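Local coordinates for protein quinoline 2-oxidoreductase medium subunit (Pseudomonas putida, PDB 1T3Q) that binds FAD as the flavoprotein subunit of the molybdenum hydroxylase that oxidises quinoline, the flavin probably relaying electrons away from the molybdenum centre, at residues P91-V96 against A122-L127; W178-Y183 against L192-A197; L69-M74 against G109-S114. All blocks are in the same frame, centred on the assembly; numbering follows the deposited sequence.

Interaction 1: residues P91-V96 against A122-L127. With FAD (flavin-adenine dinucleotide), chain R.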
loop_
_atom_site.group_PDB
_atom_site.type_symbol
_atom_site.label_atom_id
_atom_site.label_comp_id
_atom_site.label_asym_id
_atom_site.label_seq_id
_atom_site.Cartn_x
_atom_site.Cartn_y
_atom_site.Cartn_z
ATOM N N PRO C 91 11.902 53.513 -21.858
ATOM C CA PRO C 91 12.127 53.181 -20.447
ATOM C C PRO C 91 10.880 53.081 -19.573
ATOM O O PRO C 91 10.909 52.437 -18.526
ATOM C CB PRO C 91 13.084 54.280 -19.981
ATOM C CG PRO C 91 12.762 55.427 -20.889
ATOM C CD PRO C 91 12.626 54.744 -22.221
ATOM N N ILE C 92 9.786 53.709 -19.992
ATOM C CA ILE C 92 8.561 53.646 -19.205
ATOM C C ILE C 92 7.945 52.250 -19.284
ATOM O O ILE C 92 7.266 51.813 -18.358
ATOM C CB ILE C 92 7.518 54.691 -19.683
ATOM C CG1 ILE C 92 6.294 54.663 -18.763
ATOM C CG2 ILE C 92 7.104 54.407 -21.128
ATOM C CD1 ILE C 92 6.590 55.055 -17.316
ATOM N N LEU C 93 8.192 51.546 -20.384
ATOM C CA LEU C 93 7.639 50.205 -20.568
ATOM C C LEU C 93 8.078 49.245 -19.460
ATOM O O LEU C 93 7.246 48.628 -18.800
ATOM C CB LEU C 93 8.041 49.641 -21.936
ATOM C CG LEU C 93 6.967 48.877 -22.720
ATOM C CD1 LEU C 93 7.615 48.186 -23.907
ATOM C CD2 LEU C 93 6.275 47.862 -21.840
ATOM N N PRO C 94 9.395 49.101 -19.241
ATOM C CA PRO C 94 9.796 48.181 -18.174
ATOM C C PRO C 94 9.349 48.622 -16.777
ATOM O O PRO C 94 9.139 47.787 -15.899
ATOM C CB PRO C 94 11.322 48.101 -18.329
ATOM C CG PRO C 94 11.683 49.374 -19.017
ATOM C CD PRO C 94 10.565 49.560 -20.010
ATOM N N LYS C 95 9.189 49.924 -16.563
ATOM C CA LYS C 95 8.756 50.390 -15.250
ATOM C C LYS C 95 7.291 50.028 -15.004
ATOM O O LYS C 95 6.877 49.784 -13.866
ATOM C CB LYS C 95 8.976 51.899 -15.112
ATOM C CG LYS C 95 10.453 52.278 -15.148
ATOM C CD LYS C 95 10.726 53.641 -14.534
ATOM C CE LYS C 95 10.083 54.759 -15.322
ATOM N NZ LYS C 95 10.487 56.081 -14.767
ATOM N N VAL C 96 6.510 49.981 -16.078
ATOM C CA VAL C 96 5.099 49.629 -15.977
ATOM C C VAL C 96 4.961 48.119 -15.779
ATOM O O VAL C 96 4.130 47.655 -14.995
ATOM C CB VAL C 96 4.324 50.039 -17.255
ATOM C CG1 VAL C 96 2.896 49.504 -17.195
ATOM C CG2 VAL C 96 4.306 51.562 -17.391
ATOM N N ALA C 122 -5.880 45.684 -17.376
ATOM C CA ALA C 122 -4.496 45.372 -17.727
ATOM C C ALA C 122 -3.650 46.603 -18.034
ATOM O O ALA C 122 -4.153 47.603 -18.550
ATOM C CB ALA C 122 -4.470 44.421 -18.919
ATOM N N GLU C 123 -2.359 46.516 -17.728
ATOM C CA GLU C 123 -1.437 47.623 -17.965
ATOM C C GLU C 123 -1.101 47.896 -19.432
ATOM O O GLU C 123 -1.109 49.049 -19.861
ATOM C CB GLU C 123 -0.121 47.407 -17.198
ATOM C CG GLU C 123 -0.188 47.719 -15.710
ATOM C CD GLU C 123 -0.896 46.640 -14.911
ATOM O OE1 GLU C 123 -1.171 46.861 -13.709
ATOM O OE2 GLU C 123 -1.171 45.565 -15.482
ATOM N N MET C 124 -0.806 46.851 -20.199
ATOM C CA MET C 124 -0.429 47.043 -21.600
ATOM C C MET C 124 -1.462 47.732 -22.498
ATOM O O MET C 124 -1.111 48.632 -23.261
ATOM C CB MET C 124 0.023 45.717 -22.219
ATOM C CG MET C 124 1.338 45.190 -21.644
ATOM S SD MET C 124 2.728 46.363 -21.733
ATOM C CE MET C 124 2.618 47.170 -20.141
ATOM N N PRO C 125 -2.741 47.321 -22.434
ATOM C CA PRO C 125 -3.709 48.003 -23.301
ATOM C C PRO C 125 -3.758 49.491 -22.969
ATOM O O PRO C 125 -3.849 50.336 -23.859
ATOM C CB PRO C 125 -5.025 47.298 -22.980
ATOM C CG PRO C 125 -4.576 45.900 -22.644
ATOM C CD PRO C 125 -3.351 46.153 -21.776
ATOM N N PHE C 126 -3.698 49.802 -21.676
ATOM C CA PHE C 126 -3.727 51.181 -21.214
ATOM C C PHE C 126 -2.486 51.946 -21.656
ATOM O O PHE C 126 -2.583 53.068 -22.153
ATOM C CB PHE C 126 -3.816 51.234 -19.683
ATOM C CG PHE C 126 -3.419 52.566 -19.101
ATOM C CD1 PHE C 126 -4.262 53.670 -19.206
ATOM C CD2 PHE C 126 -2.181 52.728 -18.486
ATOM C CE1 PHE C 126 -3.876 54.918 -18.707
ATOM C CE2 PHE C 126 -1.783 53.971 -17.986
ATOM C CZ PHE C 126 -2.632 55.068 -18.097
ATOM N N LEU C 127 -1.319 51.340 -21.465
ATOM C CA LEU C 127 -0.061 51.992 -21.818
ATOM C C LEU C 127 0.125 52.220 -23.315
ATOM O O LEU C 127 0.490 53.319 -23.744
ATOM C CB LEU C 127 1.122 51.187 -21.280
ATOM C CG LEU C 127 2.488 51.857 -21.452
ATOM C CD1 LEU C 127 2.534 53.149 -20.638
ATOM C CD2 LEU C 127 3.585 50.905 -21.000
HETATM P PA FAD R . -2.808 34.035 -23.974
HETATM O O1A FAD R . -3.428 33.779 -22.645
HETATM O O2A FAD R . -2.357 33.000 -24.694
HETATM O O5B FAD R . -4.056 34.528 -24.685
HETATM C C5B FAD R . -4.630 35.871 -24.575
HETATM C C4B FAD R . -5.838 36.003 -25.596
HETATM O O4B FAD R . -5.293 36.705 -26.783
HETATM C C3B FAD R . -6.529 34.720 -26.174
HETATM O O3B FAD R . -7.882 34.935 -26.442
HETATM C C2B FAD R . -5.666 34.434 -27.440
HETATM O O2B FAD R . -6.379 33.730 -28.427
HETATM C C1B FAD R . -5.396 35.819 -27.950
HETATM N N9A FAD R . -4.102 35.999 -28.606
HETATM C C8A FAD R . -2.851 35.805 -28.056
HETATM N N7A FAD R . -1.865 36.263 -28.825
HETATM C C5A FAD R . -2.496 36.763 -29.940
HETATM C C6A FAD R . -1.981 37.441 -31.172
HETATM N N6A FAD R . -0.712 37.646 -31.426
HETATM N N1A FAD R . -2.959 37.825 -32.081
HETATM C C2A FAD R . -4.304 37.621 -31.858
HETATM N N3A FAD R . -4.862 37.009 -30.774
HETATM C C4A FAD R . -3.917 36.545 -29.864
HETATM N N1 FAD R . -2.034 41.075 -16.728
HETATM C C2 FAD R . -1.882 42.376 -16.465
HETATM O O2 FAD R . -2.086 43.225 -17.297
HETATM N N3 FAD R . -1.661 42.848 -15.127
HETATM C C4 FAD R . -1.682 41.989 -14.031
HETATM O O4 FAD R . -1.528 42.447 -12.921
HETATM C C4X FAD R . -1.928 40.568 -14.295
HETATM N N5 FAD R . -1.965 39.663 -13.263
HETATM C C5X FAD R . -2.095 38.322 -13.571
HETATM C C6 FAD R . -2.137 37.393 -12.481
HETATM C C7 FAD R . -2.261 36.020 -12.698
HETATM C C7M FAD R . -2.334 35.087 -11.509
HETATM C C8 FAD R . -2.327 35.495 -14.083
HETATM C C8M FAD R . -2.457 34.022 -14.391
HETATM C C9 FAD R . -2.263 36.401 -15.176
HETATM C C9A FAD R . -2.163 37.809 -14.935
HETATM N N10 FAD R . -2.118 38.816 -15.999
HETATM C C10 FAD R . -2.044 40.145 -15.714
HETATM C "C1'" FAD R . -2.346 38.365 -17.398
HETATM C "C2'" FAD R . -1.037 38.284 -18.236
HETATM O "O2'" FAD R . -0.595 39.607 -18.557
HETATM C "C3'" FAD R . -1.391 37.476 -19.487
HETATM O "O3'" FAD R . -0.172 36.850 -19.912
HETATM C "C4'" FAD R . -1.954 38.342 -20.645
HETATM O "O4'" FAD R . -3.146 39.027 -20.250
HETATM C "C5'" FAD R . -2.272 37.402 -21.773
HETATM O "O5'" FAD R . -0.996 37.151 -22.621
HETATM P P FAD R . -0.658 35.743 -23.029
HETATM O O1P FAD R . 0.604 35.869 -23.890
HETATM O O2P FAD R . -0.608 34.853 -21.964
HETATM O O3P FAD R . -1.739 35.271 -23.911
#
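Val96 and Leu127 reach toward each other tip to tip, Val96 CG2 meeting Leu127 CD2 at 3.7 Å. They sit between two short helical segments, 92-96 and 123-127, that run roughly antiparallel (150°) with axes 11.1 Å apart at closest approach. At that spacing the helices meet through the ends of Val96, Leu127, Leu93 and Met124. The other branch of Val96, CG1, stands anti to the backbone N (chi1 173°) and meets Glu123 CB at 3.7 Å, the two side chains crossing obliquely. Past this same branch slides Met124, running in the opposite direction, with its CE 3.8 Å from Val96 CG1. Leu93 crosses Met124 at about a right angle, and Leu93 CD2 lies 3.9 Å from Met124 SD. The pliant thioether suits this place: its chain, bent at two torsions, fits against both a leucine and a valine. Beyond the contact, Ile92 and Val96 pack on Phe180 of strand 177-183, and Met124 on Leu111 of helix 111-117.

Glu123 belongs to two settings. Its CB adds to the apolar interface, whereas the chain bends at chi2 and the carboxylate leads away to the flavin, where FAD N3 donates to Glu123 OE2 (2.8 Å, N-H...O angle 155°). The backbone adds a weak bond from Glu123 N to FAD O2 at 3.3 Å. The interface between the segments is thus apolar and buried, while its one acidic residue turns a polar end to the isoalloxazine, so one residue, Glu123, probably links the packing of the helices to the placing of the pyrimidine edge of the flavin.

Interaction 2: residues W178-Y183 against L192-A197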
loop_
_atom_site.group_PDB
_atom_site.type_symbol
_atom_site.label_atom_id
_atom_site.label_comp_id
_atom_site.label_asym_id
_atom_site.label_seq_id
_atom_site.Cartn_x
_atom_site.Cartn_y
_atom_site.Cartn_z
ATOM N N TRP C 178 7.775 60.245 -19.025
ATOM C CA TRP C 178 6.706 59.482 -18.387
ATOM C C TRP C 178 6.987 58.851 -17.029
ATOM O O TRP C 178 8.104 58.423 -16.733
ATOM C CB TRP C 178 6.243 58.357 -19.313
ATOM C CG TRP C 178 5.536 58.798 -20.542
ATOM C CD1 TRP C 178 6.072 58.966 -21.790
ATOM C CD2 TRP C 178 4.145 59.101 -20.657
ATOM N NE1 TRP C 178 5.092 59.352 -22.676
ATOM C CE2 TRP C 178 3.901 59.443 -22.006
ATOM C CE3 TRP C 178 3.077 59.115 -19.750
ATOM C CZ2 TRP C 178 2.628 59.797 -22.472
ATOM C CZ3 TRP C 178 1.810 59.467 -20.213
ATOM C CH2 TRP C 178 1.600 59.804 -21.563
ATOM N N GLU C 179 5.937 58.784 -16.218
ATOM C CA GLU C 179 5.981 58.152 -14.908
ATOM C C GLU C 179 4.634 57.456 -14.782
ATOM O O GLU C 179 3.622 57.952 -15.284
ATOM C CB GLU C 179 6.178 59.179 -13.787
ATOM C CG GLU C 179 7.557 59.831 -13.790
ATOM C CD GLU C 179 8.697 58.843 -13.556
ATOM O OE1 GLU C 179 9.873 59.249 -13.690
ATOM O OE2 GLU C 179 8.429 57.667 -13.233
ATOM N N PHE C 180 4.625 56.303 -14.125
ATOM C CA PHE C 180 3.408 55.518 -13.972
ATOM C C PHE C 180 3.251 55.011 -12.547
ATOM O O PHE C 180 4.233 54.830 -11.827
ATOM C CB PHE C 180 3.461 54.324 -14.934
ATOM C CG PHE C 180 2.379 53.301 -14.714
ATOM C CD1 PHE C 180 1.165 53.391 -15.389
ATOM C CD2 PHE C 180 2.578 52.238 -13.835
ATOM C CE1 PHE C 180 0.164 52.435 -15.197
ATOM C CE2 PHE C 180 1.584 51.275 -13.633
ATOM C CZ PHE C 180 0.375 51.373 -14.316
ATOM N N ASP C 181 2.007 54.779 -12.149
ATOM C CA ASP C 181 1.718 54.259 -10.826
ATOM C C ASP C 181 0.299 53.718 -10.825
ATOM O O ASP C 181 -0.479 54.002 -11.730
ATOM C CB ASP C 181 1.865 55.354 -9.771
ATOM C CG ASP C 181 2.068 54.795 -8.378
ATOM O OD1 ASP C 181 2.147 55.601 -7.431
ATOM O OD2 ASP C 181 2.156 53.554 -8.226
ATOM N N GLU C 182 -0.036 52.926 -9.815
ATOM C CA GLU C 182 -1.367 52.352 -9.726
ATOM C C GLU C 182 -1.664 51.959 -8.287
ATOM O O GLU C 182 -0.775 51.961 -7.440
ATOM C CB GLU C 182 -1.464 51.114 -10.624
ATOM C CG GLU C 182 -0.707 49.892 -10.099
ATOM C CD GLU C 182 -0.729 48.727 -11.072
ATOM O OE1 GLU C 182 -0.580 47.566 -10.629
ATOM O OE2 GLU C 182 -0.884 48.974 -12.285
ATOM N N TYR C 183 -2.922 51.633 -8.019
ATOM C CA TYR C 183 -3.338 51.214 -6.691
ATOM C C TYR C 183 -3.843 49.780 -6.787
ATOM O O TYR C 183 -4.813 49.505 -7.491
ATOM C CB TYR C 183 -4.468 52.102 -6.174
ATOM C CG TYR C 183 -4.875 51.814 -4.744
ATOM C CD1 TYR C 183 -4.225 52.433 -3.677
ATOM C CD2 TYR C 183 -5.922 50.935 -4.456
ATOM C CE1 TYR C 183 -4.609 52.193 -2.356
ATOM C CE2 TYR C 183 -6.315 50.686 -3.136
ATOM C CZ TYR C 183 -5.656 51.322 -2.093
ATOM O OH TYR C 183 -6.052 51.109 -0.789
ATOM N N LEU C 192 -6.923 48.767 -9.021
ATOM C CA LEU C 192 -8.267 49.312 -8.949
ATOM C C LEU C 192 -8.240 50.529 -9.868
ATOM O O LEU C 192 -9.227 50.847 -10.529
ATOM C CB LEU C 192 -8.612 49.741 -7.521
ATOM C CG LEU C 192 -8.833 48.626 -6.494
ATOM C CD1 LEU C 192 -9.230 49.236 -5.160
ATOM C CD2 LEU C 192 -9.921 47.682 -6.986
ATOM N N VAL C 193 -7.085 51.195 -9.905
ATOM C CA VAL C 193 -6.882 52.377 -10.739
ATOM C C VAL C 193 -5.402 52.556 -11.072
ATOM O O VAL C 193 -4.530 52.290 -10.242
ATOM C CB VAL C 193 -7.364 53.675 -10.034
ATOM C CG1 VAL C 193 -8.852 53.592 -9.726
ATOM C CG2 VAL C 193 -6.569 53.901 -8.746
ATOM N N MET C 194 -5.120 52.987 -12.296
ATOM C CA MET C 194 -3.747 53.241 -12.706
ATOM C C MET C 194 -3.719 54.585 -13.417
ATOM O O MET C 194 -4.743 55.048 -13.917
ATOM C CB MET C 194 -3.214 52.131 -13.616
ATOM C CG MET C 194 -4.002 51.881 -14.894
ATOM S SD MET C 194 -3.192 50.603 -15.886
ATOM C CE MET C 194 -3.723 49.130 -15.061
ATOM N N ALA C 195 -2.557 55.226 -13.432
ATOM C CA ALA C 195 -2.426 56.521 -14.077
ATOM C C ALA C 195 -1.016 56.728 -14.605
ATOM O O ALA C 195 -0.042 56.205 -14.056
ATOM C CB ALA C 195 -2.789 57.637 -13.098
ATOM N N ALA C 196 -0.921 57.491 -15.683
ATOM C CA ALA C 196 0.356 57.791 -16.302
ATOM C C ALA C 196 0.391 59.284 -16.554
ATOM O O ALA C 196 -0.638 59.902 -16.840
ATOM C CB ALA C 196 0.503 57.026 -17.614
ATOM N N ALA C 197 1.573 59.869 -16.431
ATOM C CA ALA C 197 1.724 61.296 -16.653
ATOM C C ALA C 197 2.960 61.531 -17.499
ATOM O O ALA C 197 4.069 61.161 -17.107
ATOM C CB ALA C 197 1.849 62.026 -15.321
#
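Phe180 carries CG anti to its backbone N (chi1 170°), and Met194 carries CG between its backbone N and carbonyl carbon (chi1 58°); these torsions set the two CG atoms on the face that both residues share in an antiparallel beta hairpin. Phe180 CZ touches Met194 CB at 3.7 Å, and the sulfur makes a Met-aromatic contact at the ring edge, Met194 SD lying 5.1 Å from the Phe180 ring centroid and 87° off its normal. Glu182 and Met194 lie side by side and point the same way, with Glu182 CB 3.6 Å from Met194 CB.

The hairpin joins strand 177-183, outermost in its sheet within this chain, to strand 193-202. It belongs to the CO dehydrogenase flavoprotein C-terminal domain family region. Glu179 with Ala197 and Asp181 with Ala195 are hydrogen-bonded pairs, each linked in both directions; the bond from Ala197 N to Glu179 O, for instance, measures 3.0 Å. Phe180 with Ala196 and Glu182 with Met194 are non-hydrogen-bonded pairs. A small residue suits position 196, where Trp178 CZ3 lies 3.8 Å from Ala196 CB; the same ring meets backbone at Ala197, Trp178 CE3 approaching Ala197 C to 3.3 Å.

Phe180 and Met194 both pack on Phe126 of helix 123-130, which carries the FAD-binding Glu123, while Val193 and Ala195 turn to helix 261-284. Glu179 and Asp181 have partners beyond the hairpin, salt bridges to Lys95 and Arg274 respectively. At the end next to the connecting loop, Leu192 N donates to Tyr183 O at 2.7 Å, and the two side chains run alongside each other, Leu192 CD1 sitting at the edge of the Tyr183 ring, 3.8 Å from Tyr183 CD2.

Interaction 3: residues L69-M74 against G109-S114. With FAD (flavin-adenine dinucleotide), chain R.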
loop_
_atom_site.group_PDB
_atom_site.type_symbol
_atom_site.label_atom_id
_atom_site.label_comp_id
_atom_site.label_asym_id
_atom_site.label_seq_id
_atom_site.Cartn_x
_atom_site.Cartn_y
_atom_site.Cartn_z
ATOM N N LEU C 69 10.044 52.113 -31.687
ATOM C CA LEU C 69 10.389 50.809 -31.141
ATOM C C LEU C 69 9.378 49.787 -31.637
ATOM O O LEU C 69 8.174 49.982 -31.480
ATOM C CB LEU C 69 10.349 50.880 -29.614
ATOM C CG LEU C 69 11.059 49.838 -28.751
ATOM C CD1 LEU C 69 10.187 49.597 -27.532
ATOM C CD2 LEU C 69 11.298 48.540 -29.503
ATOM N N SER C 70 9.869 48.716 -32.254
ATOM C CA SER C 70 9.002 47.660 -32.758
ATOM C C SER C 70 9.113 46.439 -31.840
ATOM O O SER C 70 10.199 45.881 -31.658
ATOM C CB SER C 70 9.399 47.280 -34.190
ATOM O OG SER C 70 8.548 46.264 -34.701
ATOM N N VAL C 71 7.989 46.040 -31.249
ATOM C CA VAL C 71 7.961 44.884 -30.353
ATOM C C VAL C 71 7.005 43.829 -30.903
ATOM O O VAL C 71 5.827 44.107 -31.118
ATOM C CB VAL C 71 7.497 45.284 -28.933
ATOM C CG1 VAL C 71 7.525 44.066 -28.009
ATOM C CG2 VAL C 71 8.387 46.384 -28.387
ATOM N N GLY C 72 7.527 42.628 -31.135
ATOM C CA GLY C 72 6.714 41.547 -31.666
ATOM C C GLY C 72 5.669 41.077 -30.672
ATOM O O GLY C 72 5.870 41.171 -29.463
ATOM N N ALA C 73 4.555 40.565 -31.187
ATOM C CA ALA C 73 3.459 40.091 -30.348
ATOM C C ALA C 73 3.845 38.991 -29.358
ATOM O O ALA C 73 3.253 38.893 -28.280
ATOM C CB ALA C 73 2.312 39.607 -31.231
ATOM N N MET C 74 4.829 38.167 -29.709
ATOM C CA MET C 74 5.235 37.078 -28.827
ATOM C C MET C 74 6.371 37.416 -27.862
ATOM O O MET C 74 6.956 36.526 -27.239
ATOM C CB MET C 74 5.587 35.839 -29.654
ATOM C CG MET C 74 4.367 35.139 -30.251
ATOM S SD MET C 74 3.183 34.597 -28.964
ATOM C CE MET C 74 3.899 33.034 -28.514
ATOM N N GLY C 109 3.674 35.356 -20.164
ATOM C CA GLY C 109 2.792 36.347 -20.754
ATOM C C GLY C 109 3.479 37.180 -21.819
ATOM O O GLY C 109 4.663 37.500 -21.695
ATOM N N THR C 110 2.737 37.539 -22.864
ATOM C CA THR C 110 3.296 38.328 -23.958
ATOM C C THR C 110 2.546 39.637 -24.178
ATOM O O THR C 110 1.406 39.803 -23.739
ATOM C CB THR C 110 3.279 37.536 -25.289
ATOM O OG1 THR C 110 1.923 37.337 -25.714
ATOM C CG2 THR C 110 3.950 36.181 -25.114
ATOM N N LEU C 111 3.196 40.566 -24.868
ATOM C CA LEU C 111 2.589 41.855 -25.171
ATOM C C LEU C 111 1.358 41.626 -26.052
ATOM O O LEU C 111 0.276 42.151 -25.779
ATOM C CB LEU C 111 3.603 42.752 -25.898
ATOM C CG LEU C 111 3.100 44.122 -26.368
ATOM C CD1 LEU C 111 2.628 44.946 -25.169
ATOM C CD2 LEU C 111 4.218 44.849 -27.117
ATOM N N GLY C 112 1.529 40.829 -27.105
ATOM C CA GLY C 112 0.430 40.542 -28.009
ATOM C C GLY C 112 -0.747 39.867 -27.323
ATOM O O GLY C 112 -1.904 40.197 -27.590
ATOM N N GLY C 113 -0.455 38.915 -26.443
ATOM C CA GLY C 113 -1.514 38.221 -25.730
ATOM C C GLY C 113 -2.259 39.147 -24.788
ATOM O O GLY C 113 -3.485 39.082 -24.668
ATOM N N SER C 114 -1.516 40.015 -24.111
ATOM C CA SER C 114 -2.122 40.966 -23.188
ATOM C C SER C 114 -3.043 41.920 -23.948
ATOM O O SER C 114 -4.151 42.209 -23.503
ATOM C CB SER C 114 -1.036 41.770 -22.461
ATOM O OG SER C 114 -1.605 42.758 -21.624
HETATM P PA FAD R . -2.808 34.035 -23.974
HETATM O O1A FAD R . -3.428 33.779 -22.645
HETATM O O2A FAD R . -2.357 33.000 -24.694
HETATM O O5B FAD R . -4.056 34.528 -24.685
HETATM C C5B FAD R . -4.630 35.871 -24.575
HETATM C C4B FAD R . -5.838 36.003 -25.596
HETATM O O4B FAD R . -5.293 36.705 -26.783
HETATM C C3B FAD R . -6.529 34.720 -26.174
HETATM O O3B FAD R . -7.882 34.935 -26.442
HETATM C C2B FAD R . -5.666 34.434 -27.440
HETATM O O2B FAD R . -6.379 33.730 -28.427
HETATM C C1B FAD R . -5.396 35.819 -27.950
HETATM N N9A FAD R . -4.102 35.999 -28.606
HETATM C C8A FAD R . -2.851 35.805 -28.056
HETATM N N7A FAD R . -1.865 36.263 -28.825
HETATM C C5A FAD R . -2.496 36.763 -29.940
HETATM C C6A FAD R . -1.981 37.441 -31.172
HETATM N N6A FAD R . -0.712 37.646 -31.426
HETATM N N1A FAD R . -2.959 37.825 -32.081
HETATM C C2A FAD R . -4.304 37.621 -31.858
HETATM N N3A FAD R . -4.862 37.009 -30.774
HETATM C C4A FAD R . -3.917 36.545 -29.864
HETATM N N1 FAD R . -2.034 41.075 -16.728
HETATM C C2 FAD R . -1.882 42.376 -16.465
HETATM O O2 FAD R . -2.086 43.225 -17.297
HETATM N N3 FAD R . -1.661 42.848 -15.127
HETATM C C4 FAD R . -1.682 41.989 -14.031
HETATM O O4 FAD R . -1.528 42.447 -12.921
HETATM C C4X FAD R . -1.928 40.568 -14.295
HETATM N N5 FAD R . -1.965 39.663 -13.263
HETATM C C5X FAD R . -2.095 38.322 -13.571
HETATM C C6 FAD R . -2.137 37.393 -12.481
HETATM C C7 FAD R . -2.261 36.020 -12.698
HETATM C C7M FAD R . -2.334 35.087 -11.509
HETATM C C8 FAD R . -2.327 35.495 -14.083
HETATM C C8M FAD R . -2.457 34.022 -14.391
HETATM C C9 FAD R . -2.263 36.401 -15.176
HETATM C C9A FAD R . -2.163 37.809 -14.935
HETATM N N10 FAD R . -2.118 38.816 -15.999
HETATM C C10 FAD R . -2.044 40.145 -15.714
HETATM C "C1'" FAD R . -2.346 38.365 -17.398
HETATM C "C2'" FAD R . -1.037 38.284 -18.236
HETATM O "O2'" FAD R . -0.595 39.607 -18.557
HETATM C "C3'" FAD R . -1.391 37.476 -19.487
HETATM O "O3'" FAD R . -0.172 36.850 -19.912
HETATM C "C4'" FAD R . -1.954 38.342 -20.645
HETATM O "O4'" FAD R . -3.146 39.027 -20.250
HETATM C "C5'" FAD R . -2.272 37.402 -21.773
HETATM O "O5'" FAD R . -0.996 37.151 -22.621
HETATM P P FAD R . -0.658 35.743 -23.029
HETATM O O1P FAD R . 0.604 35.869 -23.890
HETATM O O2P FAD R . -0.608 34.853 -21.964
HETATM O O3P FAD R . -1.739 35.271 -23.911
#
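Ala73 and Gly112 are joined by the hydrogen bond that ties the residue just after strand 68-72 to the start of helix 111-117: Gly112 N donates to Ala73 O at 2.8 Å, in the carbonyl plane and on a lone pair. A second group of polar bonds gathers at Thr110, the N-cap residue. Its OG1 stands between the backbone N and the carbonyl carbon (chi1 67°), where it accepts from Gly113 N at 2.9 Å and donates to FAD O1P at 2.7 Å. Thr110 N also donates to FAD O1P, at 2.9 Å, so one phosphate oxygen is gripped twice at a helix N-terminus, whose dipole would favour the negative charge. An alanine here would probably leave Gly113 N without its capping partner and FAD O1P with one bond fewer.

Steric fit explains the glycines. A CB on Gly112 would collide with Ala73 CB, while one on Gly109 would run into FAD O3' and one on Gly113 into FAD O3P. Ala73, small enough for its place, brings CB to 3.6 Å from FAD N6A.

Apolar packing completes the contact. Val71 and Leu111 cross at about a right angle, with Val71 CG1 3.5 Å from Leu111 CD2.

Strand 68-72 pairs with strands 62-65 and 165-172 of a five-stranded antiparallel sheet. Leu111 packs on Val169 of that sheet, on Asn80 of helix 77-82 and on Met124 of helix 123-130, which places the start of helix 111-117 against the sheet on one hand and helices 77-82 and 123-130 on the other.

Interactions 1 and 3 lie within the FAD-binding domain and interleave along the chain: 69-74, 91-96, 109-114, 122-127. Their centres are about 12 Å apart, and helices 111-117 and 123-130, consecutive in sequence, touch between them. Both reach the same FAD, interaction 3 at the phosphate and interaction 1 at the flavin ring. Interaction 2 follows in sequence, in the C-terminal domain. Its centre is about 9 Å from that of interaction 1 but about 21 Å from that of interaction 3, across the centre of the chain. Interaction 1 touches both of the others, which do not touch each other; the hairpin packs on helices 92-97 and 123-130, the second of which holds the flavin through Glu123.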